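Local coordinates for CELL WALL surface anchor family protein (Streptococcus pneumoniae, PDB 3ZGH) that binds keratin 10 through this basic MSCRAMM-type domain of a pneumococcal serine-rich repeat surface protein, an interaction that probably supports adhesion to host cells, at residues A[43-48]-A[63-69]; A[94-99]-A[132-138]; A[106-112]-A[123-129]. All coordinates share one frame; numbering follows the deposited sequence.

Contact 1: residues A[43-48]-A[63-69]; sequences VPIYYK and TVTYVNP
Tyr-46 lays its ring against Asn-68, with the Pro-69 ring at its root, and this one side chain carries much of the contact. CA of Asn-68 stands over the centre of one face in a CH-pi contact, 3.7 Å from the ring centroid. Beyond it the amide of Asn-68 lies stacked along the same ring, the two planes only 26° apart. The amide nitrogen comes near Tyr-46 OH, but at too poor an angle to bond; the amide's bond is made by OD1, which accepts from Lys-70 N. CD of Pro-69 packs 3.6 Å from Tyr-46 CG. What sends the ring this way is the first torsion, with CG anti to the carbonyl carbon (chi1 -55°).

Tyr-66 and Ile-45 form a second cluster. CG1 of Ile-45 sits over the Tyr-66 ring, offset toward its rim, while CD1 reaches 3.6 Å from Tyr-66 CZ and also touches Val-64 CG1. Ile-86 closes on the same cluster, and Tyr-66 OH is bonded to Asp-38.

The backbones pair regularly. Tyr-46 N meets Thr-65 O at 2.8 Å and Thr-65 N returns a bond to Tyr-46 O; Lys-48 and Thr-63 repeat the exchange. The regular pairing then gives way to a turn: OG1 of Thr-65 accepts from Val-67 N at 3.0 Å, an ST turn, and a water joins Pro-44 O to Tyr-66 O. Another water links Lys-48 NZ with Pro-69 O. The pairing belongs to an antiparallel beta hairpin, strands 43-53 and 57-65, within the larger antiparallel sheet of this MSCRAMM domain, and the chain leaving it folds back over Tyr-46.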
loop_
_atom_site.group_PDB
_atom_site.type_symbol
_atom_site.label_atom_id
_atom_site.label_comp_id
_atom_site.label_asym_id
_atom_site.label_seq_id
_atom_site.Cartn_x
_atom_site.Cartn_y
_atom_site.Cartn_z
ATOM N N VAL A 43 11.261 -8.308 13.075
ATOM C CA VAL A 43 10.227 -9.235 12.676
ATOM C C VAL A 43 9.885 -8.877 11.242
ATOM O O VAL A 43 10.183 -7.765 10.794
ATOM C CB VAL A 43 8.954 -9.092 13.557
ATOM C CG1 VAL A 43 9.209 -9.562 14.984
ATOM C CG2 VAL A 43 8.444 -7.641 13.557
ATOM N N PRO A 44 9.259 -9.799 10.515
ATOM C CA PRO A 44 8.819 -9.441 9.163
ATOM C C PRO A 44 7.669 -8.456 9.195
ATOM O O PRO A 44 6.893 -8.438 10.146
ATOM C CB PRO A 44 8.317 -10.770 8.577
ATOM C CG PRO A 44 8.987 -11.840 9.410
ATOM C CD PRO A 44 9.082 -11.231 10.805
ATOM N N ILE A 45 7.551 -7.666 8.142
ATOM C CA ILE A 45 6.367 -6.846 7.922
ATOM C C ILE A 45 5.999 -7.134 6.476
ATOM O O ILE A 45 6.897 -7.435 5.663
ATOM C CB ILE A 45 6.655 -5.354 8.203
ATOM C CG1 ILE A 45 5.370 -4.508 8.115
ATOM C CG2 ILE A 45 7.714 -4.789 7.250
ATOM C CD1 ILE A 45 5.576 -3.102 8.688
ATOM N N TYR A 46 4.708 -7.086 6.160
ATOM C CA TYR A 46 4.228 -7.493 4.855
ATOM C C TYR A 46 3.421 -6.397 4.188
ATOM O O TYR A 46 2.901 -5.482 4.876
ATOM C CB TYR A 46 3.349 -8.740 4.985
ATOM C CG TYR A 46 4.041 -9.878 5.702
ATOM C CD1 TYR A 46 4.783 -10.806 4.993
ATOM C CD2 TYR A 46 3.978 -10.008 7.111
ATOM C CE1 TYR A 46 5.442 -11.870 5.631
ATOM C CE2 TYR A 46 4.650 -11.068 7.768
ATOM C CZ TYR A 46 5.365 -12.004 6.999
ATOM O OH TYR A 46 6.035 -13.054 7.592
ATOM N N TYR A 47 3.316 -6.477 2.854
ATOM C CA TYR A 47 2.291 -5.696 2.164
ATOM C C TYR A 47 1.495 -6.581 1.224
ATOM O O TYR A 47 1.924 -7.695 0.821
ATOM C CB TYR A 47 2.857 -4.509 1.383
ATOM C CG TYR A 47 3.548 -4.914 0.094
ATOM C CD1 TYR A 47 2.819 -5.061 -1.092
ATOM C CD2 TYR A 47 4.909 -5.199 0.072
ATOM C CE1 TYR A 47 3.442 -5.479 -2.258
ATOM C CE2 TYR A 47 5.547 -5.587 -1.098
ATOM C CZ TYR A 47 4.796 -5.732 -2.259
ATOM O OH TYR A 47 5.411 -6.130 -3.421
ATOM N N LYS A 48 0.302 -6.080 0.913
ATOM C CA LYS A 48 -0.529 -6.653 -0.115
ATOM C C LYS A 48 -0.960 -5.484 -1.009
ATOM O O LYS A 48 -1.296 -4.400 -0.510
ATOM C CB LYS A 48 -1.729 -7.344 0.500
ATOM C CG LYS A 48 -2.722 -7.893 -0.538
ATOM C CD LYS A 48 -3.977 -8.523 0.127
ATOM C CE LYS A 48 -3.647 -9.848 0.800
ATOM N NZ LYS A 48 -4.827 -10.521 1.449
ATOM N N THR A 63 -2.162 -2.555 1.534
ATOM C CA THR A 63 -2.231 -2.824 2.968
ATOM C C THR A 63 -0.838 -3.159 3.475
ATOM O O THR A 63 -0.142 -3.960 2.857
ATOM C CB THR A 63 -3.154 -4.018 3.289
ATOM O OG1 THR A 63 -4.476 -3.725 2.872
ATOM C CG2 THR A 63 -3.188 -4.334 4.804
ATOM N N VAL A 64 -0.438 -2.541 4.580
ATOM C CA VAL A 64 0.785 -2.920 5.274
ATOM C C VAL A 64 0.371 -3.541 6.602
ATOM O O VAL A 64 -0.503 -3.015 7.281
ATOM C CB VAL A 64 1.674 -1.685 5.492
ATOM C CG1 VAL A 64 2.796 -1.965 6.528
ATOM C CG2 VAL A 64 2.263 -1.246 4.160
ATOM N N THR A 65 0.967 -4.671 6.964
ATOM C CA THR A 65 0.526 -5.416 8.129
ATOM C C THR A 65 1.615 -6.364 8.624
ATOM O O THR A 65 2.500 -6.763 7.849
ATOM C CB THR A 65 -0.741 -6.248 7.787
ATOM O OG1 THR A 65 -1.112 -7.054 8.910
ATOM C CG2 THR A 65 -0.535 -7.148 6.555
ATOM N N TYR A 66 1.531 -6.743 9.903
ATOM C CA TYR A 66 2.420 -7.746 10.445
ATOM C C TYR A 66 1.876 -9.156 10.285
ATOM O O TYR A 66 2.544 -10.119 10.672
ATOM C CB TYR A 66 2.755 -7.448 11.923
ATOM C CG TYR A 66 3.577 -6.189 12.050
ATOM C CD1 TYR A 66 4.981 -6.242 12.050
ATOM C CD2 TYR A 66 2.956 -4.932 12.124
ATOM C CE1 TYR A 66 5.725 -5.090 12.134
ATOM C CE2 TYR A 66 3.687 -3.788 12.202
ATOM C CZ TYR A 66 5.070 -3.863 12.210
ATOM O OH TYR A 66 5.791 -2.697 12.326
ATOM N N VAL A 67 0.680 -9.286 9.704
ATOM C CA VAL A 67 0.087 -10.597 9.425
ATOM C C VAL A 67 0.595 -11.109 8.066
ATOM O O VAL A 67 0.480 -10.423 7.047
ATOM C CB VAL A 67 -1.469 -10.515 9.372
ATOM C CG1 VAL A 67 -2.103 -11.898 9.019
ATOM C CG2 VAL A 67 -2.027 -10.009 10.717
ATOM N N ASN A 68 1.184 -12.297 8.070
ATOM C CA ASN A 68 1.662 -12.916 6.842
ATOM C C ASN A 68 0.484 -13.258 5.924
ATOM O O ASN A 68 -0.357 -14.080 6.284
ATOM C CB ASN A 68 2.426 -14.211 7.175
ATOM C CG ASN A 68 3.076 -14.824 5.925
ATOM O OD1 ASN A 68 2.587 -14.630 4.797
ATOM N ND2 ASN A 68 4.218 -15.480 6.108
ATOM N N PRO A 69 0.406 -12.640 4.737
ATOM C CA PRO A 69 -0.804 -12.876 3.937
ATOM C C PRO A 69 -0.929 -14.319 3.476
ATOM O O PRO A 69 -2.018 -14.757 3.104
ATOM C CB PRO A 69 -0.622 -11.975 2.716
ATOM C CG PRO A 69 0.444 -10.966 3.092
ATOM C CD PRO A 69 1.315 -11.645 4.137
HETATM O O HOH W 1 5.288 -10.369 11.301
HETATM O O HOH W 2 -4.538 -4.747 0.122
HETATM O O HOH W 3 -4.422 -13.340 2.763
#

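Contact 2: residues A[94-99]-A[132-138]; sequences QTMLTL and QGSGYTW. With ACT (acetate ion), chain D.
Met-96 bends its side chain over the indole of Trp-138, the two crossing at about a right angle. CE touches Trp-138 CH2 at 3.7 Å, and SD stands above the face of the six-membered ring, 5.1 Å from its centroid, a Met-aromatic contact at long range. The chain turns at both chi2 (-84°) and chi3 (-52°), which brings the methyl back to the indole. Nearer the backbone the packing is tight, with Met-96 CG only 3.4 Å from Thr-137 CG2. Trp-159 meets the indole as well, and Phe-172 touches Met-96.

The backbones meet at an irregularity: a classic beta bulge sets two residues, Met-96 and Leu-97, against the single residue Tyr-136. Tyr-136 O accepts from Met-96 N at 2.9 Å and from Leu-97 N at 3.2 Å, the second donor lying in the carbonyl plane. Tyr-136 N answers with a bond to Leu-97 O. This single antiparallel bridge ties strand 97-99, an outer strand of a three-stranded sheet, to strand 136-138 at the margin of the large one.

Past the bulge, Leu-99 extends CD1 to Tyr-136 CE2 at 3.6 Å, the side chains crossing steeply, while Leu-97 O lies at the edge of the same ring. Gly-135 CA lies near Thr-95 CG2 and makes a CA-H...O contact to Leu-97 O. Farther along, a water carries the connection, accepting from Leu-99 N and donating to Ser-134 O. Thr-98 turns CG2 toward Ser-134 OG, whereas its hydroxyl is hydrogen-bonded to Thr-171 and has an acetate, probably from the crystallisation liquor, close by.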
loop_
_atom_site.group_PDB
_atom_site.type_symbol
_atom_site.label_atom_id
_atom_site.label_comp_id
_atom_site.label_asym_id
_atom_site.label_seq_id
_atom_site.Cartn_x
_atom_site.Cartn_y
_atom_site.Cartn_z
ATOM N N GLN A 94 10.202 9.095 -1.370
ATOM C CA GLN A 94 10.236 8.236 -2.542
ATOM C C GLN A 94 8.924 8.265 -3.306
ATOM O O GLN A 94 7.839 8.264 -2.719
ATOM C CB GLN A 94 10.560 6.776 -2.164
ATOM C CG GLN A 94 9.392 6.014 -1.564
ATOM C CD GLN A 94 9.660 4.518 -1.435
ATOM O OE1 GLN A 94 10.803 4.087 -1.214
ATOM N NE2 GLN A 94 8.595 3.712 -1.580
ATOM N N THR A 95 9.041 8.271 -4.620
ATOM C CA THR A 95 7.893 8.019 -5.477
ATOM C C THR A 95 7.259 6.691 -5.104
ATOM O O THR A 95 7.960 5.702 -4.968
ATOM C CB THR A 95 8.330 7.985 -6.928
ATOM O OG1 THR A 95 8.926 9.242 -7.249
ATOM C CG2 THR A 95 7.120 7.724 -7.846
ATOM N N MET A 96 5.940 6.658 -4.926
ATOM C CA MET A 96 5.240 5.409 -4.641
ATOM C C MET A 96 4.678 4.755 -5.907
ATOM O O MET A 96 4.484 3.549 -5.939
ATOM C CB MET A 96 4.031 5.644 -3.725
ATOM C CG MET A 96 4.320 6.343 -2.422
ATOM S SD MET A 96 4.894 5.279 -1.095
ATOM C CE MET A 96 3.654 3.955 -1.011
ATOM N N LEU A 97 4.335 5.566 -6.901
ATOM C CA LEU A 97 3.510 5.085 -8.015
ATOM C C LEU A 97 3.902 5.806 -9.304
ATOM O O LEU A 97 3.996 7.023 -9.338
ATOM C CB LEU A 97 2.039 5.314 -7.693
ATOM C CG LEU A 97 1.033 4.886 -8.777
ATOM C CD1 LEU A 97 0.903 3.378 -8.825
ATOM C CD2 LEU A 97 -0.295 5.537 -8.480
ATOM N N THR A 98 4.173 5.050 -10.357
ATOM C CA THR A 98 4.370 5.668 -11.671
ATOM C C THR A 98 3.296 5.052 -12.555
ATOM O O THR A 98 2.873 3.905 -12.320
ATOM C CB THR A 98 5.758 5.399 -12.259
ATOM O OG1 THR A 98 5.925 3.988 -12.432
ATOM C CG2 THR A 98 6.849 5.926 -11.342
ATOM N N LEU A 99 2.814 5.821 -13.529
ATOM C CA LEU A 99 1.630 5.427 -14.296
ATOM C C LEU A 99 1.914 5.510 -15.786
ATOM O O LEU A 99 2.581 6.444 -16.247
ATOM C CB LEU A 99 0.465 6.353 -13.957
ATOM C CG LEU A 99 -0.047 6.271 -12.517
ATOM C CD1 LEU A 99 -1.194 7.244 -12.342
ATOM C CD2 LEU A 99 -0.494 4.842 -12.170
ATOM N N GLN A 132 6.165 14.819 -7.688
ATOM C CA GLN A 132 6.614 13.936 -8.755
ATOM C C GLN A 132 7.488 12.864 -8.066
ATOM O O GLN A 132 7.123 12.466 -6.957
ATOM C CB GLN A 132 7.363 14.739 -9.819
ATOM C CG GLN A 132 6.662 15.979 -10.357
ATOM C CD GLN A 132 7.386 16.556 -11.550
ATOM O OE1 GLN A 132 7.538 15.887 -12.573
ATOM N NE2 GLN A 132 7.845 17.793 -11.429
ATOM N N GLY A 133 8.627 12.401 -8.612
ATOM C CA GLY A 133 9.336 12.899 -9.789
ATOM C C GLY A 133 8.829 12.408 -11.139
ATOM O O GLY A 133 8.345 13.178 -11.968
ATOM N N SER A 134 8.957 11.113 -11.377
ATOM C CA SER A 134 8.432 10.545 -12.608
ATOM C C SER A 134 7.042 9.995 -12.326
ATOM O O SER A 134 6.401 9.412 -13.212
ATOM C CB SER A 134 9.343 9.435 -13.129
ATOM O OG SER A 134 9.265 8.284 -12.304
ATOM N N GLY A 135 6.575 10.199 -11.093
ATOM C CA GLY A 135 5.328 9.613 -10.640
ATOM C C GLY A 135 4.697 10.403 -9.510
ATOM O O GLY A 135 4.762 11.632 -9.492
ATOM N N TYR A 136 4.089 9.684 -8.571
ATOM C CA TYR A 136 3.241 10.273 -7.542
ATOM C C TYR A 136 3.636 9.784 -6.141
ATOM O O TYR A 136 4.115 8.642 -5.970
ATOM C CB TYR A 136 1.771 9.872 -7.790
ATOM C CG TYR A 136 1.178 10.371 -9.085
ATOM C CD1 TYR A 136 0.467 11.567 -9.133
ATOM C CD2 TYR A 136 1.334 9.657 -10.255
ATOM C CE1 TYR A 136 -0.060 12.051 -10.316
ATOM C CE2 TYR A 136 0.795 10.125 -11.461
ATOM C CZ TYR A 136 0.103 11.323 -11.478
ATOM O OH TYR A 136 -0.437 11.794 -12.659
ATOM N N THR A 137 3.396 10.625 -5.141
ATOM C CA THR A 137 3.313 10.161 -3.752
ATOM C C THR A 137 2.078 10.800 -3.146
ATOM O O THR A 137 1.386 11.567 -3.808
ATOM C CB THR A 137 4.524 10.604 -2.898
ATOM O OG1 THR A 137 5.712 10.602 -3.690
ATOM C CG2 THR A 137 4.725 9.674 -1.710
ATOM N N TRP A 138 1.796 10.504 -1.886
ATOM C CA TRP A 138 0.751 11.223 -1.196
ATOM C C TRP A 138 1.187 11.670 0.196
ATOM O O TRP A 138 2.156 11.147 0.754
ATOM C CB TRP A 138 -0.540 10.407 -1.168
ATOM C CG TRP A 138 -0.520 9.098 -0.384
ATOM C CD1 TRP A 138 -0.782 8.929 0.953
ATOM C CD2 TRP A 138 -0.277 7.782 -0.906
ATOM N NE1 TRP A 138 -0.720 7.589 1.285
ATOM C CE2 TRP A 138 -0.406 6.872 0.154
ATOM C CE3 TRP A 138 0.035 7.291 -2.185
ATOM C CZ2 TRP A 138 -0.222 5.503 -0.009
ATOM C CZ3 TRP A 138 0.213 5.939 -2.350
ATOM C CH2 TRP A 138 0.081 5.053 -1.277
HETATM C C ACT D . 5.277 2.360 -16.167
HETATM O O ACT D . 5.218 2.784 -17.348
HETATM O OXT ACT D . 5.016 3.202 -15.272
HETATM C CH3 ACT D . 5.644 0.929 -15.856
HETATM O O HOH W 4 3.891 8.453 -13.656
#

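Contact 3: residues A[106-112]-A[123-129]. With EDO (1,2-ethanediol), chain G.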
loop_
_atom_site.group_PDB
_atom_site.type_symbol
_atom_site.label_atom_id
_atom_site.label_comp_id
_atom_site.label_asym_id
_atom_site.label_seq_id
_atom_site.Cartn_x
_atom_site.Cartn_y
_atom_site.Cartn_z
ATOM N N PRO A 106 -4.820 10.120 -10.607
ATOM C CA PRO A 106 -5.349 9.307 -9.504
ATOM C C PRO A 106 -6.392 10.058 -8.676
ATOM O O PRO A 106 -6.327 11.288 -8.588
ATOM C CB PRO A 106 -4.121 9.050 -8.638
ATOM C CG PRO A 106 -2.952 9.272 -9.540
ATOM C CD PRO A 106 -3.361 10.315 -10.513
ATOM N N SER A 107 -7.339 9.330 -8.090
ATOM C CA SER A 107 -8.292 9.909 -7.153
ATOM C C SER A 107 -7.573 10.277 -5.846
ATOM O O SER A 107 -6.353 10.060 -5.710
ATOM C CB SER A 107 -9.366 8.880 -6.818
ATOM O OG SER A 107 -8.793 7.791 -6.080
ATOM N N GLY A 108 -8.346 10.795 -4.891
ATOM C CA GLY A 108 -7.913 10.873 -3.506
ATOM C C GLY A 108 -7.591 9.463 -3.007
ATOM O O GLY A 108 -8.096 8.447 -3.539
ATOM N N VAL A 109 -6.744 9.400 -1.977
ATOM C CA VAL A 109 -6.335 8.133 -1.397
ATOM C C VAL A 109 -7.063 7.973 -0.061
ATOM O O VAL A 109 -6.799 8.742 0.896
ATOM C CB VAL A 109 -4.822 8.128 -1.168
ATOM C CG1 VAL A 109 -4.361 6.842 -0.476
ATOM C CG2 VAL A 109 -4.078 8.317 -2.491
ATOM N N LYS A 110 -7.994 7.022 0.019
ATOM C CA LYS A 110 -8.662 6.762 1.283
ATOM C C LYS A 110 -7.676 6.018 2.176
ATOM O O LYS A 110 -6.864 5.212 1.680
ATOM C CB LYS A 110 -9.908 5.918 1.056
ATOM C CG LYS A 110 -11.034 6.648 0.287
ATOM C CD LYS A 110 -12.272 5.763 0.210
ATOM C CE LYS A 110 -13.314 6.276 -0.797
ATOM N NZ LYS A 110 -13.859 7.630 -0.462
ATOM N N ASN A 111 -7.697 6.316 3.467
ATOM C CA ASN A 111 -6.849 5.600 4.443
ATOM C C ASN A 111 -7.723 5.033 5.546
ATOM O O ASN A 111 -8.649 5.717 6.020
ATOM C CB ASN A 111 -5.854 6.566 5.089
ATOM C CG ASN A 111 -4.878 7.132 4.107
ATOM O OD1 ASN A 111 -4.079 6.403 3.545
ATOM N ND2 ASN A 111 -4.909 8.439 3.915
ATOM N N TYR A 112 -7.437 3.819 5.972
ATOM C CA TYR A 112 -8.244 3.178 6.991
ATOM C C TYR A 112 -7.504 2.026 7.626
ATOM O O TYR A 112 -6.507 1.564 7.087
ATOM C CB TYR A 112 -9.618 2.733 6.449
ATOM C CG TYR A 112 -9.653 1.988 5.149
ATOM C CD1 TYR A 112 -9.902 0.616 5.127
ATOM C CD2 TYR A 112 -9.493 2.650 3.931
ATOM C CE1 TYR A 112 -9.950 -0.109 3.894
ATOM C CE2 TYR A 112 -9.543 1.936 2.701
ATOM C CZ TYR A 112 -9.771 0.555 2.703
ATOM O OH TYR A 112 -9.838 -0.170 1.524
ATOM N N SER A 123 -11.921 4.696 9.777
ATOM C CA SER A 123 -11.340 5.400 8.654
ATOM C C SER A 123 -10.607 6.635 9.092
ATOM O O SER A 123 -11.000 7.274 10.048
ATOM C CB SER A 123 -12.432 5.769 7.633
ATOM O OG SER A 123 -13.488 6.415 8.289
ATOM N N TYR A 124 -9.546 6.963 8.363
ATOM C CA TYR A 124 -8.723 8.141 8.628
ATOM C C TYR A 124 -8.879 9.160 7.491
ATOM O O TYR A 124 -9.617 8.917 6.550
ATOM C CB TYR A 124 -7.260 7.709 8.738
ATOM C CG TYR A 124 -6.872 7.025 10.046
ATOM C CD1 TYR A 124 -7.287 7.549 11.273
ATOM C CD2 TYR A 124 -6.057 5.875 10.060
ATOM C CE1 TYR A 124 -6.920 6.955 12.463
ATOM C CE2 TYR A 124 -5.684 5.268 11.264
ATOM C CZ TYR A 124 -6.120 5.827 12.468
ATOM O OH TYR A 124 -5.785 5.271 13.705
ATOM N N ASN A 125 -8.187 10.294 7.576
ATOM C CA ASN A 125 -8.272 11.336 6.551
ATOM C C ASN A 125 -7.896 10.815 5.175
ATOM O O ASN A 125 -6.960 10.005 5.050
ATOM C CB ASN A 125 -7.323 12.490 6.863
ATOM C CG ASN A 125 -7.706 13.262 8.151
ATOM O OD1 ASN A 125 -8.871 13.280 8.564
ATOM N ND2 ASN A 125 -6.717 13.909 8.765
ATOM N N THR A 126 -8.594 11.303 4.147
ATOM C CA THR A 126 -8.235 11.033 2.751
ATOM C C THR A 126 -7.041 11.874 2.325
ATOM O O THR A 126 -7.035 13.077 2.526
ATOM C CB THR A 126 -9.421 11.347 1.814
ATOM O OG1 THR A 126 -10.469 10.408 2.070
ATOM C CG2 THR A 126 -9.013 11.249 0.318
ATOM N N SER A 127 -6.038 11.253 1.723
ATOM C CA SER A 127 -4.848 11.980 1.299
ATOM C C SER A 127 -4.956 12.419 -0.145
ATOM O O SER A 127 -5.705 11.827 -0.931
ATOM C CB SER A 127 -3.622 11.080 1.427
ATOM O OG SER A 127 -3.512 10.563 2.745
ATOM N N THR A 128 -4.161 13.415 -0.516
ATOM C CA THR A 128 -4.134 13.904 -1.890
ATOM C C THR A 128 -2.822 13.484 -2.557
ATOM O O THR A 128 -1.746 13.654 -2.002
ATOM C CB THR A 128 -4.286 15.447 -1.921
ATOM O OG1 THR A 128 -5.551 15.810 -1.346
ATOM C CG2 THR A 128 -4.190 15.980 -3.352
ATOM N N MET A 129 -2.908 12.877 -3.730
ATOM C CA MET A 129 -1.700 12.542 -4.482
ATOM C C MET A 129 -1.111 13.770 -5.151
ATOM O O MET A 129 -1.839 14.616 -5.663
ATOM C CB MET A 129 -2.006 11.506 -5.541
ATOM C CG MET A 129 -2.248 10.143 -4.976
ATOM S SD MET A 129 -1.214 8.930 -5.778
ATOM C CE MET A 129 -2.235 7.476 -5.497
HETATM C C1 EDO G . -4.414 10.874 9.548
HETATM O O1 EDO G . -3.281 11.596 10.060
HETATM C C2 EDO G . -5.433 10.630 10.660
HETATM O O2 EDO G . -6.768 10.900 10.187
HETATM O O HOH W 5 -5.170 12.556 -5.154
HETATM O O HOH W 6 -9.995 8.054 4.096
#
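Asn-111 reaches across to Asn-125 and Ser-127 in an antiparallel beta hairpin, built from strands 109-114 and 120-131 of the domain's large sheet, and its amide does work that backbone pairing alone does not. CB lies 3.6 Å from Asn-125 O and also touches CB of Tyr-124. With CG anti to the carbonyl carbon (chi1 -64°), the amide is carried along the strand toward Ser-127. There ND2 spends both of its hydrogens: one on Asn-125 O, 2.8 Å away in a nearly straight bond (171°), the other on Ser-127 OG, through a more bent one. Both acceptors lie in the amide plane, so the group's rotation is well fixed. OD1 turns to Ser-157 OG on the adjoining strand 154-162, and Ser-127 OG is in turn bonded to Asn-140 O. The buried amide is thus satisfied at both ends and bridges three strands.

On one side Val-109 and Ser-127 exchange two backbone bonds, Val-109 N meeting Ser-127 O at 2.8 Å almost perfectly straight. On the other the pairing is looser: Tyr-124 N still bonds to Asn-111 O, but a water stands between Asn-111 N and Tyr-124 O, accepting from the first and donating to the second.

At the opening of the hairpin the contact becomes apolar. Met-129 crosses Val-109 and Pro-106 at about right angles, its methyl wedged between them, and Trp-159 also touches the Met-129 side chain. CG of Met-129 also packs against Val-109 CG2. Beside Tyr-124 an ethanediol, probably from the crystallisation liquor, accepts through O2 from Asn-125 N at 3.0 Å.

The three contacts illustrate how one broad antiparallel sheet can be built from local hairpins and then tied to a second sheet. Contact 1 and contact 3 belong to separate hairpins, their centres about 20 Å apart, with strand 154-162 running between them. The centre of contact 2 is about 22 Å from that of contact 1, across the centre of the chain, but contact 2 adjoins contact 3, at a centre distance of about 15 Å. There Tyr-136 CB packs 3.7 Å from Met-129 SD, its ring lies against Pro-106, and Trp-138 CD1 rests 3.6 Å from Ser-127 CB. Along the chain, the hairpin of contact 3 lies between residues 94-99 and 132-138.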